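Local coordinates for uncharacterized protein (Xanthomonas campestris pv. campestris, PDB 3HIU) that is of unknown function but belongs to a domain family of the ferritin-like clan and folds as a four-helix bundle, with a sodium ion bound inside it here, at residues Tyr15-Glu20 against His105-Ser110; Glu22-Ala27 against Tyr101-Leu106; Lys39-Gln44 against Glu137-Glu142. One frame throughout, in Å; residues are numbered along the deposited sequence.

Contact 1: Tyr15-Glu20 against His105-Ser110; sequences YAMEKE and HLEIAS
E18 and E107 turn their carboxylates toward each other on the buried side of this helix pair. E18 OE2 comes within 2.7 Å of E107 OE1. Both atoms are acceptors, and the pair is a close approach of like charges. The two carboxylate planes are 47° apart. E18 is folded at its second torsion (chi2 -62°), which brings its end closer to helix 94-120 than the start of its side chain would. A sodium ion lies about 3 Å from the nearest atom of the E18 side chain, at the site of T49 and Q52. Helix 36-62 also touches E18 here, and I133 of helix 124-159 packs on it. The helices run antiparallel at 163°, with segment axes 11.3 Å apart. This is the four-helix bundle of the ferritin-like clan, whose members often hold metals among acidic side chains between the helices. The other half is closely packed but only partly buried. There M17, a selenomethionine, runs alongside E107, pointing the other way, with SE 3.8 Å from E107 CG. Its CE reaches S110 OG at 3.4 Å, and M17 buries most surface here. The S110 hydroxyl is held on its own helix, giving L106 O a bond of 2.7 Å from OG; the same carbonyl also accepts from S110 N. Exposed, poorly ordered E20 marks the loose solvent side.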
# COMPACT_ATOMS: atom_id res chain seq x y z
N TYR B 15 -13.13 -9.33 3.83
CA TYR B 15 -14.10 -9.80 2.85
C TYR B 15 -14.44 -8.64 1.92
O TYR B 15 -14.57 -8.82 0.71
CB TYR B 15 -15.36 -10.31 3.54
CG TYR B 15 -16.40 -10.81 2.57
CD1 TYR B 15 -16.41 -12.13 2.14
CD2 TYR B 15 -17.37 -9.95 2.05
CE1 TYR B 15 -17.35 -12.59 1.24
CE2 TYR B 15 -18.32 -10.41 1.14
CZ TYR B 15 -18.30 -11.73 0.75
OH TYR B 15 -19.23 -12.20 -0.15
N ALA B 16 -14.58 -7.46 2.51
CA ALA B 16 -14.97 -6.27 1.78
C ALA B 16 -13.78 -5.72 1.03
O ALA B 16 -13.90 -5.15 -0.05
CB ALA B 16 -15.53 -5.24 2.73
N MSE B 17 -12.60 -5.88 1.62
CA MSE B 17 -11.37 -5.47 0.99
C MSE B 17 -11.14 -6.29 -0.29
O MSE B 17 -10.69 -5.77 -1.31
CB MSE B 17 -10.23 -5.65 1.99
CG MSE B 17 -8.91 -5.08 1.57
SE MSE B 17 -7.55 -5.73 2.80
CE MSE B 17 -8.42 -5.24 4.48
N GLU B 18 -11.45 -7.58 -0.22
CA GLU B 18 -11.28 -8.49 -1.36
C GLU B 18 -12.27 -8.19 -2.46
O GLU B 18 -12.02 -8.48 -3.63
CB GLU B 18 -11.46 -9.94 -0.92
CG GLU B 18 -10.39 -10.43 0.04
CD GLU B 18 -9.02 -10.39 -0.57
OE1 GLU B 18 -8.91 -10.21 -1.80
OE2 GLU B 18 -8.04 -10.54 0.19
N LYS B 19 -13.40 -7.63 -2.13
CA LYS B 19 -14.40 -7.26 -3.13
C LYS B 19 -13.96 -5.97 -3.84
O LYS B 19 -14.18 -5.81 -5.05
CB LYS B 19 -15.78 -7.09 -2.49
CG LYS B 19 -16.28 -8.33 -1.74
CD LYS B 19 -16.76 -9.41 -2.70
CE LYS B 19 -16.63 -10.80 -2.10
NZ LYS B 19 -16.85 -11.86 -3.12
N GLU B 20 -13.34 -5.06 -3.09
CA GLU B 20 -12.78 -3.84 -3.65
C GLU B 20 -11.55 -4.16 -4.49
O GLU B 20 -11.31 -3.54 -5.54
CB GLU B 20 -12.40 -2.87 -2.53
CG GLU B 20 -11.53 -1.70 -2.97
CD GLU B 20 -10.92 -0.93 -1.81
OE1 GLU B 20 -10.82 -1.50 -0.70
OE2 GLU B 20 -10.53 0.24 -2.02
N HIS B 105 -0.12 -4.52 -0.46
CA HIS B 105 0.53 -4.41 0.84
C HIS B 105 -0.45 -4.06 1.96
O HIS B 105 -0.28 -4.49 3.10
CB HIS B 105 1.73 -3.46 0.77
CG HIS B 105 2.99 -4.15 0.33
ND1 HIS B 105 3.40 -4.19 -0.99
CD2 HIS B 105 3.91 -4.86 1.03
CE1 HIS B 105 4.52 -4.88 -1.08
NE2 HIS B 105 4.85 -5.29 0.13
N LEU B 106 -1.49 -3.30 1.64
CA LEU B 106 -2.61 -3.16 2.55
C LEU B 106 -3.09 -4.55 2.90
O LEU B 106 -3.26 -4.89 4.06
CB LEU B 106 -3.75 -2.37 1.89
CG LEU B 106 -4.90 -1.98 2.81
CD1 LEU B 106 -4.37 -1.34 4.08
CD2 LEU B 106 -5.87 -1.04 2.10
N GLU B 107 -3.29 -5.38 1.88
CA GLU B 107 -3.78 -6.74 2.10
C GLU B 107 -2.83 -7.58 2.96
O GLU B 107 -3.27 -8.21 3.93
CB GLU B 107 -4.05 -7.44 0.76
CG GLU B 107 -5.28 -6.91 0.03
CD GLU B 107 -5.71 -7.80 -1.12
OE1 GLU B 107 -6.77 -8.44 -1.02
OE2 GLU B 107 -4.96 -7.88 -2.12
N ILE B 108 -1.55 -7.58 2.62
CA ILE B 108 -0.52 -8.23 3.44
C ILE B 108 -0.71 -7.88 4.92
O ILE B 108 -1.08 -8.72 5.73
CB ILE B 108 0.90 -7.83 3.00
CG1 ILE B 108 1.22 -8.42 1.62
CG2 ILE B 108 1.92 -8.29 4.02
CD1 ILE B 108 2.19 -7.58 0.81
N ALA B 109 -0.47 -6.62 5.26
CA ALA B 109 -0.61 -6.19 6.64
C ALA B 109 -1.88 -6.75 7.28
O ALA B 109 -1.84 -7.31 8.37
CB ALA B 109 -0.56 -4.68 6.73
N SER B 110 -3.02 -6.61 6.60
CA SER B 110 -4.28 -7.06 7.17
C SER B 110 -4.31 -8.56 7.45
O SER B 110 -4.76 -9.00 8.52
CB SER B 110 -5.44 -6.71 6.24
OG SER B 110 -5.31 -5.38 5.81

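Contact 2: Glu22-Ala27 against Tyr101-Leu106; sequences ETMMAA and YAFEHL
M24 and F103 carry most of this contact. M24 is a selenomethionine of helix 2-28, and its methyl CE sits over one face of the F103 ring of helix 94-120. CE is 4.0 Å from the centroid of the F103 ring and 17° off the ring normal, a CH-pi contact. It is shifted toward the rim and lies nearest F103 CD2, at 3.8 Å. The bend at the end of the M24 chain (chi3 -36°) carries the methyl over the ring. M24 SE stands further off, 4.9 Å from the centroid of the F103 ring, in an oblique Met-aromatic contact. M17, E20 and A21 of helix 2-28 also touch F103. E104 is the third main participant, and it is buried. M25 SE approaches E104 OE2 at 4.3 Å, which is loose van der Waals contact. The E104 carboxylate belongs to the bundle interior, close to those of E107 and E137, and its side chain touches H45 and M140. This part of the bundle therefore has two characters. Dispersion and the ring face hold the M24 side, while the M25 side brings a polarisable selenium near an acidic core.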
# COMPACT_ATOMS: atom_id res chain seq x y z
N GLU B 22 -11.09 -7.04 -6.02
CA GLU B 22 -11.60 -7.75 -7.20
C GLU B 22 -12.14 -6.80 -8.27
O GLU B 22 -11.98 -7.06 -9.47
CB GLU B 22 -12.66 -8.77 -6.81
CG GLU B 22 -13.46 -9.29 -8.00
CD GLU B 22 -14.62 -10.16 -7.58
OE1 GLU B 22 -14.50 -10.86 -6.55
OE2 GLU B 22 -15.65 -10.16 -8.29
N THR B 23 -12.76 -5.71 -7.85
CA THR B 23 -13.25 -4.72 -8.79
C THR B 23 -12.15 -3.78 -9.31
O THR B 23 -12.17 -3.37 -10.47
CB THR B 23 -14.42 -3.91 -8.21
OG1 THR B 23 -15.58 -4.75 -8.13
CG2 THR B 23 -14.74 -2.71 -9.09
N MSE B 24 -11.19 -3.45 -8.44
CA MSE B 24 -10.06 -2.60 -8.81
C MSE B 24 -9.14 -3.30 -9.81
O MSE B 24 -8.52 -2.66 -10.67
CB MSE B 24 -9.27 -2.18 -7.57
CG MSE B 24 -8.21 -1.10 -7.83
SE MSE B 24 -7.11 -0.76 -6.25
CE MSE B 24 -8.51 -1.00 -4.89
N MSE B 25 -9.04 -4.62 -9.70
CA MSE B 25 -8.26 -5.41 -10.63
C MSE B 25 -9.02 -5.67 -11.91
O MSE B 25 -8.49 -5.49 -13.01
CB MSE B 25 -7.88 -6.74 -10.00
CG MSE B 25 -7.12 -6.58 -8.71
SE MSE B 25 -6.27 -8.25 -8.25
CE MSE B 25 -7.86 -9.30 -7.98
N ALA B 26 -10.27 -6.11 -11.77
CA ALA B 26 -11.15 -6.36 -12.91
C ALA B 26 -11.33 -5.09 -13.75
O ALA B 26 -11.91 -5.13 -14.83
CB ALA B 26 -12.49 -6.89 -12.45
N ALA B 27 -10.83 -3.97 -13.23
CA ALA B 27 -10.90 -2.70 -13.94
C ALA B 27 -9.53 -2.19 -14.39
O ALA B 27 -9.44 -1.37 -15.30
CB ALA B 27 -11.60 -1.65 -13.10
N TYR B 101 0.27 -2.22 -6.25
CA TYR B 101 1.30 -2.69 -5.34
C TYR B 101 1.01 -2.29 -3.88
O TYR B 101 1.19 -3.10 -2.97
CB TYR B 101 2.65 -2.15 -5.82
CG TYR B 101 3.84 -2.46 -4.93
CD1 TYR B 101 4.49 -3.70 -5.00
CD2 TYR B 101 4.34 -1.50 -4.05
CE1 TYR B 101 5.59 -3.98 -4.20
CE2 TYR B 101 5.43 -1.77 -3.25
CZ TYR B 101 6.05 -3.01 -3.32
OH TYR B 101 7.14 -3.26 -2.51
N ALA B 102 0.54 -1.06 -3.68
CA ALA B 102 0.20 -0.54 -2.35
C ALA B 102 -1.00 -1.26 -1.73
O ALA B 102 -0.99 -1.54 -0.54
CB ALA B 102 -0.06 0.96 -2.41
N PHE B 103 -2.02 -1.54 -2.53
CA PHE B 103 -3.16 -2.29 -2.03
C PHE B 103 -2.76 -3.71 -1.66
O PHE B 103 -3.24 -4.25 -0.67
CB PHE B 103 -4.32 -2.30 -3.03
CG PHE B 103 -5.67 -2.65 -2.41
CD1 PHE B 103 -6.18 -3.94 -2.48
CD2 PHE B 103 -6.43 -1.67 -1.76
CE1 PHE B 103 -7.42 -4.26 -1.91
CE2 PHE B 103 -7.68 -1.97 -1.20
CZ PHE B 103 -8.16 -3.27 -1.27
N GLU B 104 -1.87 -4.32 -2.45
CA GLU B 104 -1.39 -5.68 -2.18
C GLU B 104 -0.58 -5.69 -0.88
O GLU B 104 -0.37 -6.75 -0.27
CB GLU B 104 -0.52 -6.21 -3.33
CG GLU B 104 -1.26 -6.47 -4.65
CD GLU B 104 -2.31 -7.57 -4.55
OE1 GLU B 104 -2.46 -8.17 -3.47
OE2 GLU B 104 -3.00 -7.82 -5.56
N HIS B 105 -0.12 -4.52 -0.46
CA HIS B 105 0.53 -4.41 0.84
C HIS B 105 -0.45 -4.06 1.96
O HIS B 105 -0.28 -4.49 3.10
CB HIS B 105 1.73 -3.46 0.77
CG HIS B 105 2.99 -4.15 0.33
ND1 HIS B 105 3.40 -4.19 -0.99
CD2 HIS B 105 3.91 -4.86 1.03
CE1 HIS B 105 4.52 -4.88 -1.08
NE2 HIS B 105 4.85 -5.29 0.13
N LEU B 106 -1.49 -3.30 1.64
CA LEU B 106 -2.61 -3.16 2.55
C LEU B 106 -3.09 -4.55 2.90
O LEU B 106 -3.26 -4.89 4.06
CB LEU B 106 -3.75 -2.37 1.89
CG LEU B 106 -4.90 -1.98 2.81
CD1 LEU B 106 -4.37 -1.34 4.08
CD2 LEU B 106 -5.87 -1.04 2.10

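Contact 3: Lys39-Gln44 against Glu137-Glu142; sequences KRRIEQ and EIEMAE. With EDO (1,2-ethanediol), chain N.
R41 of helix 36-62 lies across M140 and E139 of helix 124-159, which runs antiparallel to it. Its NH2 gives a weak hydrogen bond to E139 OE1, 3.5 Å long with an N-H...O angle of 155°. The bond is part of a long salt bridge, made at the edge of the guanidinium, with the two flat groups 55° apart. E139 is exposed and was modelled in two conformers, so the link is doubtful. R41 NH2 has another hydrogen-bond partner outside the two segments and does not depend on E139. The stronger partner of R41 is E48, which forms a salt bridge with NH1. E48 also accepts from Q44 NE2. That amide nitrogen lies over one face of the R41 guanidinium, 3.7 Å above its plane. M140, a selenomethionine, covers the opposite face. Its SE is 3.4 Å from R41 NE, placed over the plane near the rim. A turn at the second torsion of M140 (chi2 59°) leads the chain on to I42. The two side chains cross at about a right angle, and M140 CE meets I42 CD1 at 3.3 Å, a tight carbon pair. On the far side of helix 36-62, K39 and E43 share an ethanediol, probably from the crystallisation liquor. K39 NZ donates to its O2 at 2.8 Å, and its O1 donates to E43 OE1, also at 2.8 Å. The buried carboxylate of E137 is satisfied by H45 NE2 at OE1 and, weakly, by Q52 NE2 at OE2. The guanidinium is thus sandwiched between an amide and a selenium. Its position would rest mainly on E48 and these two face contacts, with E139 adding at most a weak charge contact.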
# COMPACT_ATOMS: atom_id res chain seq x y z
N LYS B 39 -1.32 -7.61 -17.85
CA LYS B 39 -2.73 -7.90 -18.00
C LYS B 39 -3.05 -9.36 -17.70
O LYS B 39 -3.98 -9.67 -16.94
CB LYS B 39 -3.18 -7.54 -19.43
CG LYS B 39 -4.61 -7.92 -19.78
CD LYS B 39 -4.89 -7.59 -21.24
CE LYS B 39 -6.36 -7.31 -21.47
NZ LYS B 39 -6.61 -6.78 -22.84
N ARG B 40 -2.26 -10.25 -18.29
CA ARG B 40 -2.39 -11.68 -18.05
C ARG B 40 -2.36 -11.96 -16.54
O ARG B 40 -3.12 -12.79 -16.03
CB ARG B 40 -1.24 -12.43 -18.74
CG ARG B 40 -1.46 -13.93 -18.92
CD ARG B 40 -0.19 -14.76 -18.65
NE ARG B 40 0.87 -14.55 -19.64
CZ ARG B 40 1.84 -15.43 -19.88
NH1 ARG B 40 1.88 -16.57 -19.20
NH2 ARG B 40 2.77 -15.17 -20.80
N ARG B 41 -1.48 -11.26 -15.82
CA ARG B 41 -1.31 -11.50 -14.39
C ARG B 41 -2.54 -11.05 -13.59
O ARG B 41 -3.09 -11.80 -12.78
CB ARG B 41 -0.05 -10.80 -13.86
CG ARG B 41 0.59 -11.53 -12.68
CD ARG B 41 -0.36 -12.59 -12.14
NE ARG B 41 -0.04 -13.04 -10.78
CZ ARG B 41 -0.92 -13.62 -9.96
NH1 ARG B 41 -2.17 -13.82 -10.36
NH2 ARG B 41 -0.55 -13.99 -8.75
N ILE B 42 -2.97 -9.83 -13.81
CA ILE B 42 -4.10 -9.29 -13.08
C ILE B 42 -5.35 -10.17 -13.26
O ILE B 42 -6.08 -10.42 -12.29
CB ILE B 42 -4.37 -7.85 -13.50
CG1 ILE B 42 -3.13 -7.01 -13.25
CG2 ILE B 42 -5.55 -7.30 -12.75
CD1 ILE B 42 -2.84 -6.81 -11.77
N GLU B 43 -5.58 -10.64 -14.48
CA GLU B 43 -6.72 -11.52 -14.78
C GLU B 43 -6.72 -12.76 -13.88
O GLU B 43 -7.74 -13.12 -13.30
CB GLU B 43 -6.73 -11.94 -16.27
CG GLU B 43 -7.38 -10.92 -17.21
CD GLU B 43 -6.98 -11.07 -18.69
OE1 GLU B 43 -6.43 -12.12 -19.10
OE2 GLU B 43 -7.23 -10.11 -19.45
N GLN B 44 -5.55 -13.39 -13.76
CA GLN B 44 -5.36 -14.55 -12.90
C GLN B 44 -5.63 -14.21 -11.44
O GLN B 44 -6.08 -15.07 -10.68
CB GLN B 44 -3.93 -15.07 -13.04
CG GLN B 44 -3.55 -16.16 -12.06
CD GLN B 44 -2.09 -16.55 -12.19
OE1 GLN B 44 -1.39 -16.08 -13.09
NE2 GLN B 44 -1.62 -17.40 -11.29
N GLU B 137 -0.80 -12.69 -1.77
CA GLU B 137 -0.66 -11.24 -1.84
C GLU B 137 0.81 -10.91 -1.98
O GLU B 137 1.21 -10.06 -2.79
CB GLU B 137 -1.26 -10.56 -0.61
CG GLU B 137 -2.70 -10.94 -0.33
CD GLU B 137 -3.53 -11.04 -1.59
OE1 GLU B 137 -3.32 -10.23 -2.52
OE2 GLU B 137 -4.39 -11.92 -1.67
N ILE B 138 1.64 -11.61 -1.21
CA ILE B 138 3.08 -11.46 -1.32
C ILE B 138 3.57 -11.83 -2.71
O ILE B 138 4.31 -11.08 -3.34
CB ILE B 138 3.80 -12.30 -0.27
CG1 ILE B 138 3.70 -11.60 1.09
CG2 ILE B 138 5.25 -12.50 -0.68
CD1 ILE B 138 4.12 -12.44 2.27
N GLU B 139 3.14 -13.00 -3.17
CA GLU B 139 3.46 -13.47 -4.52
C GLU B 139 3.10 -12.40 -5.56
O GLU B 139 3.90 -12.05 -6.44
CB GLU B 139 2.69 -14.77 -4.80
CG GLU B 139 3.33 -15.71 -5.81
CD GLU B 139 2.72 -15.62 -7.20
OE1 GLU B 139 2.73 -14.52 -7.79
OE2 GLU B 139 2.23 -16.66 -7.70
N MSE B 140 1.87 -11.87 -5.45
CA MSE B 140 1.35 -10.90 -6.42
C MSE B 140 2.09 -9.56 -6.36
O MSE B 140 2.47 -8.99 -7.39
CB MSE B 140 -0.15 -10.69 -6.19
CG MSE B 140 -0.83 -9.71 -7.14
SE MSE B 140 -0.71 -10.16 -9.05
CE MSE B 140 -2.35 -9.34 -9.65
N ALA B 141 2.27 -9.06 -5.14
CA ALA B 141 2.97 -7.81 -4.90
C ALA B 141 4.37 -7.90 -5.50
O ALA B 141 4.86 -6.95 -6.13
CB ALA B 141 3.05 -7.54 -3.40
N GLU B 142 5.00 -9.06 -5.29
CA GLU B 142 6.31 -9.33 -5.88
C GLU B 142 6.27 -9.28 -7.40
O GLU B 142 7.21 -8.80 -8.03
CB GLU B 142 6.82 -10.70 -5.44
CG GLU B 142 7.65 -10.67 -4.18
CD GLU B 142 8.47 -11.93 -4.01
OE1 GLU B 142 8.78 -12.28 -2.86
OE2 GLU B 142 8.80 -12.56 -5.04
C1 EDO N . -6.48 -10.39 -22.37
O1 EDO N . -6.20 -11.71 -21.90
C2 EDO N . -6.33 -10.30 -23.88
O2 EDO N . -5.75 -9.03 -24.17

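Contacts 1 and 2 join the same two helices, 2-28 and 94-120, with centres 8 Å apart. Their segments run 15-20, 22-27, then 101-106 and 105-110, which overlap at H105 and L106, as expected of an antiparallel pair. Contact 3 joins the other two helices, 36-62 and 124-159. Its centre is 9 Å from contact 2 and 14 Å from contact 1, and its segments alternate with theirs. The contacts meet inside the bundle, where E107 and E104 approach E137. Contacts 1 and 2 also reach the second subunit, where H105 stacks on H105 of that chain. Acidic side chains near the sodium are consistent with a ferritin-like metal site.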